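Local coordinates for AlgX/AlgJ SGNH hydrolase-like domain-containing protein (Eubacterium siraeum, PDB 4NZK), which is of unknown function but belongs to the DHHW family of the SGNH hydrolase clan and may therefore be a hydrolase-like enzyme, at residues Q58-L63 with G73-Y77; M105-T109 with M333-A338. One frame throughout, in Å; residues are numbered along the deposited sequence.

Interaction 1 (Q58-L63 with G73-Y77); sequences QTNGQL and GISLY
Where one hairpin runs into a third strand, a tight turn can satisfy its own backbone while the strand after it pairs onward, as residues 58-63 with 73-77 illustrate. A type I' turn from Thr-59 to Gln-62, with Asn-60 and Gly-61 at positive phi, is closed by Gln-62 N to Thr-59 O (2.8 Å) and Thr-59 N to Gln-62 O (3.0 Å). Past it the chain runs antiparallel to 73-75. Leu-63 and Ile-74 form the hydrogen-bonded pair (CA-CA 5.1 Å), with Leu-63 N to Ile-74 O and Ile-74 N to Leu-63 O both 2.8 Å; Gln-62 and Ser-75 form the non-hydrogen-bonded pair (CA-CA 4.4 Å). Gly-61 O accepts from Leu-76 N (2.9 Å) and from a water (2.8 Å) that also donates to Leu-76 O (2.7 Å). Gln-62, m at chi1 and chi2, spends both ends of its amide: OE1 accepts from Ser-75 OG (2.6 Å), NE2 donates to Asn-60 O (2.9 Å). Asn-60 ND2 bonds to Phe-206 O. Leu-63 CB makes apolar contact with Leu-76 CD2 (4.3 Å); the end of Gln-58 makes a van der Waals approach, OE1 to Leu-76 CD1 3.4 Å. Such pairing characterises a three-stranded antiparallel meander, here 53-59, 62-67 and 70-75.

Interaction 2 (M105-T109 with M333-A338); sequences MVVPT and MCTFSA
A parallel pair can end differently on its two strands: 328-334 turns directly into a helix, 101-107 into a loop. Val-106 pairs with Met-333 (CA-CA 5.2 Å) and Val-107 with Cys-334 (CA-CA 4.7 Å). Val-107 N donates to Met-333 O at 2.9 Å; Met-333 N to Met-105 O (3.4 Å) and Thr-335 N to Val-107 O (3.0 Å) are weak. Cys-334 is the helix N-cap. Val-106, chi1 t, sets CG1 3.7 Å from Thr-335 CG2 and 4.0 Å from Ala-338 CB; selenomethionine Met-333, chi1 p, shares its face. Val-107 and Cys-334 share the opposite face, Cys-334 SG being covalently linked to an unidentified group, probably from the crystallisation liquor. Thr-109, p, brings CG2 4.1 Å from Cys-334 CB and OG1 to the ring edge of Phe-336 (m), 3.4 Å from CE2. Thr-335 OG1 hydrogen-bonds to His-126. Helix 83-96 covers Val-106 and Met-333 through Tyr-85, helix 126-136 meets Pro-108, Thr-109, Thr-335 and Ala-338, helix 145-150 packs on Pro-108, and strand 328-334 lies between 101-107 and 282-287.

Interaction 1 closes before interaction 2 opens, and their centres lie about 16 Å apart. They share no sheet: 58-63 with 73-77 belongs to the small antiparallel sheet, whereas 105-109 with 333-338 joins two parallel strands of the mixed sheet across 223 intervening residues. The centre of interaction 1 is about 20 Å, that of interaction 2 about 8 Å, from the centre of the chain. Phe-336 bridges them: its CZ lies 3.4 Å from Leu-76 O and 3.9 Å from Ser-75 CB, and its ring meets Tyr-77 edge-to-face. Tyr-77 also stacks on His-126, the partner of Thr-335. The principle is that a peripheral sheet can meet a central one at the start of a helix, here 335-339, with helix 126-136 also taking part.

Interaction 1 (Q58-L63 with G73-Y77)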
loop_
_atom_site.group_PDB
_atom_site.type_symbol
_atom_site.label_atom_id
_atom_site.label_comp_id
_atom_site.label_asym_id
_atom_site.label_seq_id
_atom_site.Cartn_x
_atom_site.Cartn_y
_atom_site.Cartn_z
ATOM N N GLN A 58 -8.559 -7.844 -23.652
ATOM C CA GLN A 58 -8.036 -6.566 -23.162
ATOM C C GLN A 58 -9.054 -5.429 -23.303
ATOM O O GLN A 58 -9.717 -5.290 -24.339
ATOM C CB GLN A 58 -6.791 -6.165 -23.956
ATOM C CG GLN A 58 -5.599 -7.042 -23.670
ATOM C CD GLN A 58 -4.318 -6.541 -24.277
ATOM O OE1 GLN A 58 -3.978 -5.360 -24.164
ATOM N NE2 GLN A 58 -3.609 -7.428 -24.929
ATOM N N THR A 59 -9.231 -4.657 -22.239
ATOM C CA THR A 59 -9.939 -3.384 -22.341
ATOM C C THR A 59 -9.555 -2.516 -21.183
ATOM O O THR A 59 -9.222 -2.989 -20.085
ATOM C CB THR A 59 -11.488 -3.451 -22.456
ATOM O OG1 THR A 59 -12.025 -2.139 -22.824
ATOM C CG2 THR A 59 -12.123 -3.905 -21.150
ATOM N N ASN A 60 -9.553 -1.226 -21.461
ATOM C CA ASN A 60 -9.326 -0.205 -20.445
ATOM C C ASN A 60 -8.014 -0.446 -19.711
ATOM O O ASN A 60 -7.901 -0.151 -18.548
ATOM C CB ASN A 60 -10.504 -0.123 -19.476
ATOM C CG ASN A 60 -10.416 1.070 -18.547
ATOM O OD1 ASN A 60 -10.031 2.180 -18.972
ATOM N ND2 ASN A 60 -10.780 0.871 -17.278
ATOM N N GLY A 61 -7.019 -0.950 -20.427
ATOM C CA GLY A 61 -5.691 -1.191 -19.834
ATOM C C GLY A 61 -5.575 -2.413 -18.969
ATOM O O GLY A 61 -4.551 -2.598 -18.309
ATOM N N GLN A 62 -6.608 -3.257 -18.991
ATOM C CA GLN A 62 -6.673 -4.470 -18.199
ATOM C C GLN A 62 -6.713 -5.681 -19.121
ATOM O O GLN A 62 -7.199 -5.634 -20.242
ATOM C CB GLN A 62 -7.933 -4.504 -17.326
ATOM C CG GLN A 62 -8.337 -3.184 -16.697
ATOM C CD GLN A 62 -7.275 -2.598 -15.803
ATOM O OE1 GLN A 62 -6.772 -3.266 -14.906
ATOM N NE2 GLN A 62 -6.956 -1.327 -16.024
ATOM N N LEU A 63 -6.248 -6.794 -18.593
ATOM C CA LEU A 63 -6.416 -8.108 -19.218
ATOM C C LEU A 63 -7.298 -8.953 -18.319
ATOM O O LEU A 63 -7.024 -9.120 -17.132
ATOM C CB LEU A 63 -5.041 -8.774 -19.351
ATOM C CG LEU A 63 -4.995 -10.227 -19.869
ATOM C CD1 LEU A 63 -5.452 -10.292 -21.319
ATOM C CD2 LEU A 63 -3.628 -10.879 -19.728
ATOM N N GLY A 73 -8.298 -10.407 -13.413
ATOM C CA GLY A 73 -8.205 -9.107 -14.062
ATOM C C GLY A 73 -6.847 -8.561 -13.642
ATOM O O GLY A 73 -6.567 -8.455 -12.436
ATOM N N ILE A 74 -6.010 -8.230 -14.640
ATOM C CA ILE A 74 -4.629 -7.777 -14.436
ATOM C C ILE A 74 -4.387 -6.488 -15.161
ATOM O O ILE A 74 -4.591 -6.395 -16.389
ATOM C CB ILE A 74 -3.642 -8.841 -14.950
ATOM C CG1 ILE A 74 -3.925 -10.171 -14.246
ATOM C CG2 ILE A 74 -2.186 -8.352 -14.753
ATOM C CD1 ILE A 74 -3.099 -11.335 -14.723
ATOM N N SER A 75 -3.927 -5.483 -14.424
ATOM C CA SER A 75 -3.647 -4.182 -15.046
ATOM C C SER A 75 -2.295 -4.285 -15.770
ATOM O O SER A 75 -1.293 -4.698 -15.189
ATOM C CB SER A 75 -3.552 -3.096 -13.972
ATOM O OG SER A 75 -4.742 -2.884 -13.274
ATOM N N LEU A 76 -2.284 -3.896 -17.039
ATOM C CA LEU A 76 -1.076 -3.891 -17.831
ATOM C C LEU A 76 -0.289 -2.612 -17.544
ATOM O O LEU A 76 -0.849 -1.558 -17.324
ATOM C CB LEU A 76 -1.412 -4.031 -19.320
ATOM C CG LEU A 76 -2.158 -5.354 -19.628
ATOM C CD1 LEU A 76 -2.756 -5.350 -21.025
ATOM C CD2 LEU A 76 -1.308 -6.592 -19.416
ATOM N N TYR A 77 1.029 -2.728 -17.590
ATOM C CA TYR A 77 1.908 -1.636 -17.176
ATOM C C TYR A 77 2.706 -1.121 -18.353
ATOM O O TYR A 77 3.218 -1.926 -19.143
ATOM C CB TYR A 77 2.857 -2.151 -16.086
ATOM C CG TYR A 77 3.726 -1.085 -15.501
ATOM C CD1 TYR A 77 3.190 0.079 -14.935
ATOM C CD2 TYR A 77 5.087 -1.254 -15.424
ATOM C CE1 TYR A 77 4.006 1.046 -14.366
ATOM C CE2 TYR A 77 5.905 -0.278 -14.877
ATOM C CZ TYR A 77 5.360 0.863 -14.347
ATOM O OH TYR A 77 6.121 1.855 -13.798
HETATM O O HOH W 1 -3.305 -0.531 -16.977
#

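Interaction 2 (M105-T109 with M333-A338)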
loop_
_atom_site.group_PDB
_atom_site.type_symbol
_atom_site.label_atom_id
_atom_site.label_comp_id
_atom_site.label_asym_id
_atom_site.label_seq_id
_atom_site.Cartn_x
_atom_site.Cartn_y
_atom_site.Cartn_z
HETATM N N MSE A 105 9.316 2.385 -0.414
HETATM C CA MSE A 105 8.928 1.011 -0.804
HETATM C C MSE A 105 7.855 1.068 -1.855
HETATM O O MSE A 105 6.667 1.214 -1.555
HETATM C CB MSE A 105 8.546 0.176 0.432
HETATM C CG MSE A 105 8.391 -1.311 0.002
HETATM SE SE MSE A 105 8.154 -2.498 1.527
HETATM C CE MSE A 105 6.586 -1.688 2.261
ATOM N N VAL A 106 8.291 1.000 -3.110
ATOM C CA VAL A 106 7.412 0.986 -4.252
ATOM C C VAL A 106 7.202 -0.458 -4.648
ATOM O O VAL A 106 8.170 -1.204 -4.835
ATOM C CB VAL A 106 7.956 1.832 -5.438
ATOM C CG1 VAL A 106 7.018 1.727 -6.639
ATOM C CG2 VAL A 106 8.111 3.291 -5.011
ATOM N N VAL A 107 5.945 -0.846 -4.780
ATOM C CA VAL A 107 5.630 -2.262 -5.014
ATOM C C VAL A 107 4.856 -2.434 -6.319
ATOM O O VAL A 107 4.138 -1.547 -6.744
ATOM C CB VAL A 107 4.835 -2.878 -3.852
ATOM C CG1 VAL A 107 5.697 -2.941 -2.588
ATOM C CG2 VAL A 107 3.532 -2.131 -3.571
ATOM N N PRO A 108 5.017 -3.599 -6.952
ATOM C CA PRO A 108 4.333 -3.843 -8.201
ATOM C C PRO A 108 2.904 -4.292 -7.950
ATOM O O PRO A 108 2.541 -4.619 -6.833
ATOM C CB PRO A 108 5.115 -4.997 -8.791
ATOM C CG PRO A 108 5.552 -5.753 -7.609
ATOM C CD PRO A 108 5.872 -4.738 -6.555
ATOM N N THR A 109 2.118 -4.277 -9.018
ATOM C CA THR A 109 0.825 -4.905 -9.057
ATOM C C THR A 109 1.000 -6.341 -9.573
ATOM O O THR A 109 2.131 -6.787 -9.888
ATOM C CB THR A 109 -0.135 -4.096 -9.922
ATOM O OG1 THR A 109 0.426 -3.970 -11.237
ATOM C CG2 THR A 109 -0.380 -2.709 -9.319
HETATM N N MSE A 333 3.757 2.836 -2.108
HETATM C CA MSE A 333 2.712 2.894 -3.111
HETATM C C MSE A 333 3.019 1.944 -4.216
HETATM O O MSE A 333 4.127 1.409 -4.294
HETATM C CB MSE A 333 2.591 4.306 -3.675
HETATM C CG MSE A 333 3.888 4.949 -4.186
HETATM SE SE MSE A 333 3.328 6.826 -4.566
HETATM C CE MSE A 333 3.846 7.160 -2.694
ATOM N N CYS A 334 2.050 1.705 -5.087
ATOM C CA CYS A 334 2.306 0.853 -6.239
ATOM C C CYS A 334 3.025 1.647 -7.328
ATOM O O CYS A 334 3.069 2.868 -7.336
ATOM C CB CYS A 334 1.020 0.224 -6.764
ATOM S SG CYS A 334 -0.005 1.390 -7.698
ATOM N N THR A 335 3.566 0.910 -8.281
ATOM C CA THR A 335 4.333 1.504 -9.362
ATOM C C THR A 335 3.533 2.518 -10.153
ATOM O O THR A 335 4.036 3.574 -10.491
ATOM C CB THR A 335 4.883 0.439 -10.301
ATOM O OG1 THR A 335 3.865 -0.554 -10.502
ATOM C CG2 THR A 335 6.166 -0.192 -9.725
ATOM N N PHE A 336 2.281 2.201 -10.467
ATOM C CA PHE A 336 1.477 3.133 -11.248
ATOM C C PHE A 336 1.382 4.500 -10.548
ATOM O O PHE A 336 1.385 5.548 -11.172
ATOM C CB PHE A 336 0.074 2.596 -11.422
ATOM C CG PHE A 336 -0.048 1.411 -12.327
ATOM C CD1 PHE A 336 -0.281 1.583 -13.697
ATOM C CD2 PHE A 336 -0.036 0.125 -11.825
ATOM C CE1 PHE A 336 -0.447 0.491 -14.540
ATOM C CE2 PHE A 336 -0.216 -0.959 -12.664
ATOM C CZ PHE A 336 -0.443 -0.782 -14.016
ATOM N N SER A 337 1.267 4.483 -9.228
ATOM C CA SER A 337 1.196 5.734 -8.477
ATOM C C SER A 337 2.534 6.469 -8.493
ATOM O O SER A 337 2.569 7.680 -8.705
ATOM C CB SER A 337 0.805 5.504 -7.029
ATOM O OG SER A 337 -0.521 5.115 -6.921
ATOM N N ALA A 338 3.639 5.745 -8.277
ATOM C CA ALA A 338 4.935 6.389 -8.188
ATOM C C ALA A 338 5.371 6.984 -9.512
ATOM O O ALA A 338 6.050 8.000 -9.509
ATOM C CB ALA A 338 5.984 5.404 -7.716
#